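Local atomic coordinates of PKS (Streptomyces albus, PDB entry 4OQJ), a protein that probably catalyses carbon-carbon bond formation by condensing an acyl chain with a carrier-bound extender unit, as a ketosynthase of the "AT-less" type I polyketide synthase that makes oxazolomycin. Residues A[463-468]-A[494-499]; A[499-504]-A[685-690]. One frame throughout, in Å; residues are numbered along the deposited sequence.

Overall arrangement
Both contacts lie in the small flanking domain built on the three-stranded antiparallel sheet that follows the thiolase-fold ketosynthase sheet, and both use helix 496-505, meeting at the shared Val499. Contact 1 sets the first turn of that helix against edge strand 465-471; its leucines and valine are buried, while its polar end lies nearer the surface. Contact 2 fixes the loop after helix 680-684, 181 residues farther along, to the middle of the same helix, mostly through one buried glutamine amide and the loop backbone. Apolar packing thus dominates contact 1 and hydrogen bonding contact 2. A salt bridge between Arg465 and Glu687 ties them together.

Contact 1 (A[463-468]-A[494-499]); sequences GPRLLV and LDLSAV
Gly463 and Leu496 open the contact at its loose outer end, where the carbonyl oxygen of the glycine faces the CD2 methyl of the leucine. At Arg465 the strand begins and the packing tightens. The aliphatic base of this side chain runs alongside Leu496 in the opposite direction, with Arg465 CB 3.6 Å from Leu496 CD2 and Arg465 CG 3.7 Å from the same methyl. Leu496 presents its branch to the strand because its CG stands anti to the backbone N (chi1 -175°). Farther out the arginine chain bends at chi2 (-72°), and Ser497 lies over one face of the guanidinium, its CB offset toward the rim. Ser497 OG is 3.0 Å from Arg465 NH2 and 3.2 Å from Arg465 NE, but the angles are too poor for hydrogen bonds. The guanidinium instead forms a salt bridge through NH2 to Glu687. Leu466 points away from the helix and packs against strand 512-518 and Trp680. Leu467 brings its CD2 to the helix obliquely, 4.0 Å from Leu496 CD1 and 4.0 Å from Val499 CG1; Ala500 of the next turn also touches this leucine. On the helix side, Asp495 is the N-cap: its OD1 accepts from Ser497 N at 3.2 Å, the donor lying 56° out of the carboxylate plane. The contact thus packs the first turn of helix 496-505 on edge strand 465-471 of the three-stranded antiparallel sheet flanking the ketosynthase, apolar at Leu467 and mixed at Arg465, whose methylenes lie on leucine while its charge is paired elsewhere. Ser497 makes close contact with the guanidinium, but the salt bridge of Arg465 goes to Glu687, in the loop after helix 680-684.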
ATOM      1  N   GLY A 463     -27.088  38.270   4.473  1.00 57.11           N
ATOM      2  CA  GLY A 463     -27.547  38.557   5.825  1.00 51.29           C
ATOM      3  C   GLY A 463     -26.556  38.183   6.913  1.00 47.22           C
ATOM      4  O   GLY A 463     -25.401  37.848   6.622  1.00 43.31           O
ATOM      5  N   PRO A 464     -27.002  38.236   8.183  1.00 41.54           N
ATOM      6  CA  PRO A 464     -26.117  37.862   9.293  1.00 35.86           C
ATOM      7  C   PRO A 464     -25.856  36.358   9.332  1.00 33.81           C
ATOM      8  O   PRO A 464     -26.585  35.594   8.709  1.00 33.39           O
ATOM      9  CB  PRO A 464     -26.886  38.313  10.533  1.00 36.91           C
ATOM     10  CG  PRO A 464     -28.328  38.294  10.119  1.00 38.69           C
ATOM     11  CD  PRO A 464     -28.338  38.655   8.652  1.00 41.56           C
ATOM     12  N   ARG A 465     -24.822  35.960  10.061  1.00 31.97           N
ATOM     13  CA  ARG A 465     -24.427  34.561  10.169  1.00 29.82           C
ATOM     14  C   ARG A 465     -24.002  34.260  11.584  1.00 28.77           C
ATOM     15  O   ARG A 465     -23.516  35.132  12.298  1.00 29.33           O
ATOM     16  CB  ARG A 465     -23.276  34.231   9.206  1.00 29.97           C
ATOM     17  CG  ARG A 465     -23.652  34.279   7.743  1.00 33.44           C
ATOM     18  CD  ARG A 465     -24.541  33.113   7.361  1.00 33.48           C
ATOM     19  NE  ARG A 465     -25.009  33.195   5.978  1.00 40.79           N
ATOM     20  CZ  ARG A 465     -25.526  32.172   5.302  1.00 49.09           C
ATOM     21  NH1 ARG A 465     -25.642  30.978   5.872  1.00 44.58           N
ATOM     22  NH2 ARG A 465     -25.925  32.341   4.050  1.00 62.82           N
ATOM     23  N   LEU A 466     -24.189  33.012  11.976  1.00 27.31           N
ATOM     24  CA  LEU A 466     -23.742  32.529  13.263  1.00 26.17           C
ATOM     25  C   LEU A 466     -22.406  31.820  13.093  1.00 24.44           C
ATOM     26  O   LEU A 466     -22.333  30.814  12.402  1.00 23.38           O
ATOM     27  CB  LEU A 466     -24.776  31.561  13.865  1.00 25.74           C
ATOM     28  CG  LEU A 466     -24.397  30.953  15.215  1.00 25.01           C
ATOM     29  CD1 LEU A 466     -24.300  32.046  16.283  1.00 28.23           C
ATOM     30  CD2 LEU A 466     -25.390  29.892  15.618  1.00 24.38           C
ATOM     31  N   LEU A 467     -21.367  32.345  13.731  1.00 24.25           N
ATOM     32  CA  LEU A 467     -20.049  31.709  13.755  1.00 22.92           C
ATOM     33  C   LEU A 467     -19.889  30.890  15.029  1.00 21.60           C
ATOM     34  O   LEU A 467     -20.112  31.408  16.123  1.00 22.23           O
ATOM     35  CB  LEU A 467     -18.953  32.768  13.674  1.00 24.22           C
ATOM     36  CG  LEU A 467     -19.052  33.754  12.512  1.00 30.55           C
ATOM     37  CD1 LEU A 467     -17.833  34.670  12.514  1.00 34.25           C
ATOM     38  CD2 LEU A 467     -19.173  33.020  11.180  1.00 30.05           C
ATOM     39  N   VAL A 468     -19.521  29.617  14.896  1.00 20.06           N
ATOM     40  CA  VAL A 468     -19.353  28.764  16.069  1.00 19.74           C
ATOM     41  C   VAL A 468     -17.913  28.239  16.155  1.00 23.06           C
ATOM     42  O   VAL A 468     -17.283  27.923  15.145  1.00 23.27           O
ATOM     43  CB  VAL A 468     -20.377  27.605  16.073  1.00 19.05           C
ATOM     44  CG1 VAL A 468     -21.800  28.164  16.163  1.00 22.51           C
ATOM     45  CG2 VAL A 468     -20.209  26.712  14.851  1.00 17.93           C
ATOM     46  N   LEU A 494     -13.061  37.072   1.999  1.00 59.69           N
ATOM     47  CA  LEU A 494     -13.746  35.879   2.495  1.00 51.30           C
ATOM     48  C   LEU A 494     -15.241  36.137   2.555  1.00 50.38           C
ATOM     49  O   LEU A 494     -15.677  37.208   2.970  1.00 55.01           O
ATOM     50  CB  LEU A 494     -13.236  35.474   3.882  1.00 43.34           C
ATOM     51  CG  LEU A 494     -11.942  34.664   3.972  1.00 48.79           C
ATOM     52  CD1 LEU A 494     -11.482  34.549   5.423  1.00 47.66           C
ATOM     53  CD2 LEU A 494     -12.128  33.280   3.370  1.00 52.25           C
ATOM     54  N   ASP A 495     -16.024  35.158   2.121  1.00 41.72           N
ATOM     55  CA  ASP A 495     -17.473  35.226   2.246  1.00 38.97           C
ATOM     56  C   ASP A 495     -17.888  34.764   3.648  1.00 32.94           C
ATOM     57  O   ASP A 495     -17.574  33.649   4.051  1.00 28.29           O
ATOM     58  CB  ASP A 495     -18.129  34.360   1.170  1.00 47.69           C
ATOM     59  CG  ASP A 495     -19.617  34.602   1.046  1.00 66.69           C
ATOM     60  OD1 ASP A 495     -20.218  35.201   1.966  1.00 79.58           O
ATOM     61  OD2 ASP A 495     -20.189  34.186   0.017  1.00 70.35           O
ATOM     62  N   LEU A 496     -18.598  35.611   4.392  1.00 32.79           N
ATOM     63  CA  LEU A 496     -19.018  35.260   5.753  1.00 31.40           C
ATOM     64  C   LEU A 496     -19.774  33.927   5.789  1.00 27.14           C
ATOM     65  O   LEU A 496     -19.653  33.149   6.740  1.00 24.50           O
ATOM     66  CB  LEU A 496     -19.898  36.361   6.342  1.00 31.83           C
ATOM     67  CG  LEU A 496     -20.295  36.145   7.797  1.00 29.32           C
ATOM     68  CD1 LEU A 496     -19.067  36.201   8.694  1.00 28.94           C
ATOM     69  CD2 LEU A 496     -21.350  37.161   8.231  1.00 33.01           C
ATOM     70  N   SER A 497     -20.557  33.684   4.740  1.00 24.64           N
ATOM     71  CA  SER A 497     -21.306  32.446   4.582  1.00 24.55           C
ATOM     72  C   SER A 497     -20.391  31.236   4.647  1.00 23.14           C
ATOM     73  O   SER A 497     -20.627  30.285   5.401  1.00 21.37           O
ATOM     74  CB  SER A 497     -22.042  32.455   3.250  1.00 28.34           C
ATOM     75  OG  SER A 497     -23.189  33.269   3.326  1.00 50.00           O
ATOM     76  N   ALA A 498     -19.348  31.283   3.833  1.00 23.53           N
ATOM     77  CA  ALA A 498     -18.407  30.173   3.730  1.00 20.77           C
ATOM     78  C   ALA A 498     -17.689  29.962   5.055  1.00 21.58           C
ATOM     79  O   ALA A 498     -17.441  28.821   5.464  1.00 23.69           O
ATOM     80  CB  ALA A 498     -17.403  30.438   2.614  1.00 22.36           C
ATOM     81  N   VAL A 499     -17.361  31.062   5.729  1.00 21.71           N
ATOM     82  CA  VAL A 499     -16.707  30.985   7.026  1.00 24.66           C
ATOM     83  C   VAL A 499     -17.634  30.282   8.022  1.00 23.74           C
ATOM     84  O   VAL A 499     -17.204  29.376   8.748  1.00 21.11           O
ATOM     85  CB  VAL A 499     -16.321  32.375   7.543  1.00 26.05           C
ATOM     86  CG1 VAL A 499     -15.853  32.314   8.984  1.00 23.04           C
ATOM     87  CG2 VAL A 499     -15.223  32.978   6.677  1.00 29.19           C
TER

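Contact 2 (A[499-504]-A[685-690]); sequences VAQTLA and QGEPVR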
ATOM      1  N   VAL A 499     -17.361  31.062   5.729  1.00 21.71           N
ATOM      2  CA  VAL A 499     -16.707  30.985   7.026  1.00 24.66           C
ATOM      3  C   VAL A 499     -17.634  30.282   8.022  1.00 23.74           C
ATOM      4  O   VAL A 499     -17.204  29.376   8.748  1.00 21.11           O
ATOM      5  CB  VAL A 499     -16.321  32.375   7.543  1.00 26.05           C
ATOM      6  CG1 VAL A 499     -15.853  32.314   8.984  1.00 23.04           C
ATOM      7  CG2 VAL A 499     -15.223  32.978   6.677  1.00 29.19           C
ATOM      8  N   ALA A 500     -18.906  30.680   8.032  1.00 20.87           N
ATOM      9  CA  ALA A 500     -19.883  30.108   8.959  1.00 17.53           C
ATOM     10  C   ALA A 500     -20.092  28.638   8.679  1.00 17.10           C
ATOM     11  O   ALA A 500     -20.129  27.837   9.604  1.00 17.85           O
ATOM     12  CB  ALA A 500     -21.218  30.847   8.873  1.00 18.32           C
ATOM     13  N   GLN A 501     -20.235  28.290   7.404  1.00 19.00           N
ATOM     14  CA  GLN A 501     -20.477  26.907   7.007  1.00 18.69           C
ATOM     15  C   GLN A 501     -19.294  26.015   7.355  1.00 17.27           C
ATOM     16  O   GLN A 501     -19.456  24.922   7.910  1.00 18.54           O
ATOM     17  CB  GLN A 501     -20.753  26.820   5.507  1.00 19.68           C
ATOM     18  CG  GLN A 501     -22.097  27.431   5.074  1.00 23.65           C
ATOM     19  CD  GLN A 501     -22.182  27.658   3.564  1.00 29.19           C
ATOM     20  OE1 GLN A 501     -21.161  27.734   2.873  1.00 25.35           O
ATOM     21  NE2 GLN A 501     -23.401  27.753   3.048  1.00 31.20           N
ATOM     22  N   THR A 502     -18.101  26.483   7.022  1.00 16.75           N
ATOM     23  CA  THR A 502     -16.894  25.700   7.262  1.00 18.90           C
ATOM     24  C   THR A 502     -16.747  25.430   8.758  1.00 17.08           C
ATOM     25  O   THR A 502     -16.448  24.320   9.173  1.00 16.31           O
ATOM     26  CB  THR A 502     -15.664  26.416   6.737  1.00 20.59           C
ATOM     27  OG1 THR A 502     -15.823  26.631   5.330  1.00 19.43           O
ATOM     28  CG2 THR A 502     -14.391  25.598   6.998  1.00 22.24           C
ATOM     29  N   LEU A 503     -16.987  26.454   9.564  1.00 19.31           N
ATOM     30  CA  LEU A 503     -16.839  26.329  11.005  1.00 17.31           C
ATOM     31  C   LEU A 503     -17.866  25.367  11.609  1.00 15.57           C
ATOM     32  O   LEU A 503     -17.553  24.642  12.550  1.00 16.53           O
ATOM     33  CB  LEU A 503     -16.961  27.696  11.656  1.00 17.02           C
ATOM     34  CG  LEU A 503     -15.791  28.676  11.490  1.00 22.32           C
ATOM     35  CD1 LEU A 503     -16.196  30.041  12.027  1.00 24.65           C
ATOM     36  CD2 LEU A 503     -14.540  28.183  12.205  1.00 22.29           C
ATOM     37  N   ALA A 504     -19.091  25.386  11.079  1.00 14.15           N
ATOM     38  CA  ALA A 504     -20.191  24.589  11.601  1.00 14.35           C
ATOM     39  C   ALA A 504     -20.098  23.132  11.177  1.00 13.50           C
ATOM     40  O   ALA A 504     -20.433  22.237  11.947  1.00 13.84           O
ATOM     41  CB  ALA A 504     -21.544  25.177  11.137  1.00 15.23           C
ATOM     42  N   GLN A 685     -28.870  23.043   4.852  1.00 38.75           N
ATOM     43  CA  GLN A 685     -29.550  22.405   3.707  1.00 43.46           C
ATOM     44  C   GLN A 685     -29.875  23.307   2.517  1.00 46.98           C
ATOM     45  O   GLN A 685     -29.449  23.051   1.391  1.00 58.61           O
ATOM     46  CB  GLN A 685     -30.878  21.809   4.169  1.00 47.13           C
ATOM     47  CG  GLN A 685     -30.913  20.323   4.289  1.00 46.63           C
ATOM     48  CD  GLN A 685     -32.208  19.843   4.927  1.00 48.30           C
ATOM     49  OE1 GLN A 685     -33.169  20.608   5.068  1.00 50.27           O
ATOM     50  NE2 GLN A 685     -32.238  18.577   5.319  1.00 51.59           N
ATOM     51  N   GLY A 686     -30.665  24.346   2.774  1.00 41.69           N
ATOM     52  CA  GLY A 686     -31.268  25.127   1.710  1.00 51.95           C
ATOM     53  C   GLY A 686     -30.330  25.995   0.890  1.00 57.29           C
ATOM     54  O   GLY A 686     -30.790  26.790   0.061  1.00 55.38           O
ATOM     55  N   GLU A 687     -29.024  25.850   1.111  1.00 50.61           N
ATOM     56  CA  GLU A 687     -28.046  26.697   0.447  1.00 46.10           C
ATOM     57  C   GLU A 687     -26.843  25.891  -0.028  1.00 39.40           C
ATOM     58  O   GLU A 687     -26.557  24.822   0.504  1.00 37.29           O
ATOM     59  CB  GLU A 687     -27.593  27.828   1.381  1.00 52.53           C
ATOM     60  CG  GLU A 687     -27.192  27.386   2.787  1.00 61.82           C
ATOM     61  CD  GLU A 687     -26.842  28.563   3.689  1.00 67.41           C
ATOM     62  OE1 GLU A 687     -26.833  29.713   3.194  1.00 68.75           O
ATOM     63  OE2 GLU A 687     -26.582  28.340   4.890  1.00 66.79           O
ATOM     64  N   PRO A 688     -26.157  26.388  -1.068  1.00 35.37           N
ATOM     65  CA  PRO A 688     -24.896  25.767  -1.468  1.00 35.51           C
ATOM     66  C   PRO A 688     -23.807  26.038  -0.437  1.00 33.47           C
ATOM     67  O   PRO A 688     -23.609  27.177  -0.024  1.00 36.78           O
ATOM     68  CB  PRO A 688     -24.578  26.443  -2.802  1.00 41.44           C
ATOM     69  CG  PRO A 688     -25.247  27.765  -2.718  1.00 43.96           C
ATOM     70  CD  PRO A 688     -26.503  27.531  -1.930  1.00 37.68           C
ATOM     71  N   VAL A 689     -23.129  24.979  -0.014  1.00 30.14           N
ATOM     72  CA  VAL A 689     -22.047  25.084   0.951  1.00 29.98           C
ATOM     73  C   VAL A 689     -20.720  25.291   0.215  1.00 27.81           C
ATOM     74  O   VAL A 689     -20.473  24.654  -0.804  1.00 28.80           O
ATOM     75  CB  VAL A 689     -21.980  23.818   1.825  1.00 31.43           C
ATOM     76  CG1 VAL A 689     -20.749  23.827   2.708  1.00 28.41           C
ATOM     77  CG2 VAL A 689     -23.255  23.686   2.654  1.00 32.76           C
ATOM     78  N   ARG A 690     -19.889  26.196   0.721  1.00 22.83           N
ATOM     79  CA  ARG A 690     -18.536  26.372   0.207  1.00 25.65           C
ATOM     80  C   ARG A 690     -17.535  26.244   1.348  1.00 23.40           C
ATOM     81  O   ARG A 690     -17.505  27.077   2.247  1.00 24.23           O
ATOM     82  CB  ARG A 690     -18.383  27.734  -0.467  1.00 34.28           C
ATOM     83  CG  ARG A 690     -19.250  27.923  -1.686  1.00 49.81           C
ATOM     84  CD  ARG A 690     -18.655  27.253  -2.908  1.00 65.01           C
ATOM     85  NE  ARG A 690     -19.442  27.549  -4.101  1.00 77.68           N
ATOM     86  CZ  ARG A 690     -20.559  26.910  -4.440  1.00 82.29           C
ATOM     87  NH1 ARG A 690     -21.208  27.261  -5.542  1.00 90.12           N
ATOM     88  NH2 ARG A 690     -21.032  25.924  -3.685  1.00 75.73           N
TER
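Gln501 supplies both hydrogen bonds that join the helix to segment 685-690. Its OE1 accepts from Arg690 N at 2.9 Å in a nearly straight bond (168° at the hydrogen), and its NE2 donates to Pro688 O at 3.1 Å. Both donors stand above the plane of the carbonyl they meet. The chain extends beyond CG (chi2 165°), carrying the amide out to the loop, where it grips the backbone on the two flanks of Val689 much as a residue of a parallel strand would.

Van der Waals contact fills in around this pair. Val689 CA lies 3.4 Å from Gln501 OE1, and Val689 CG1 approaches Gln501 CB at 4.1 Å.

Among the polar neighbours, Glu687 reaches toward Gln501 tip to tip, with the carboxylate plane turned 83° from the amide. Glu687 CD is 3.6 Å from Gln501 NE2, a proximity rather than a bond; the carboxylate oxygens are engaged by His684 and Arg465. Thr502 OG1 comes within 3.5 Å of Arg690 O, yet its hydrogen bonds go to Ala498 O and to Val692 N, farther along the loop. Arg690 curls back so that NH2 donates to Val689 O at 3.2 Å, with that oxygen in the guanidinium plane.

With its oxygen and its nitrogen each bonded to loop main chain, the buried amide is held in one orientation. The contact ties the loop after helix 680-684 back onto helix 496-505 of the flanking domain, joining parts far apart in sequence; the hydrogen bonds across it use the loop's backbone, with the Val689 side chain adding packing.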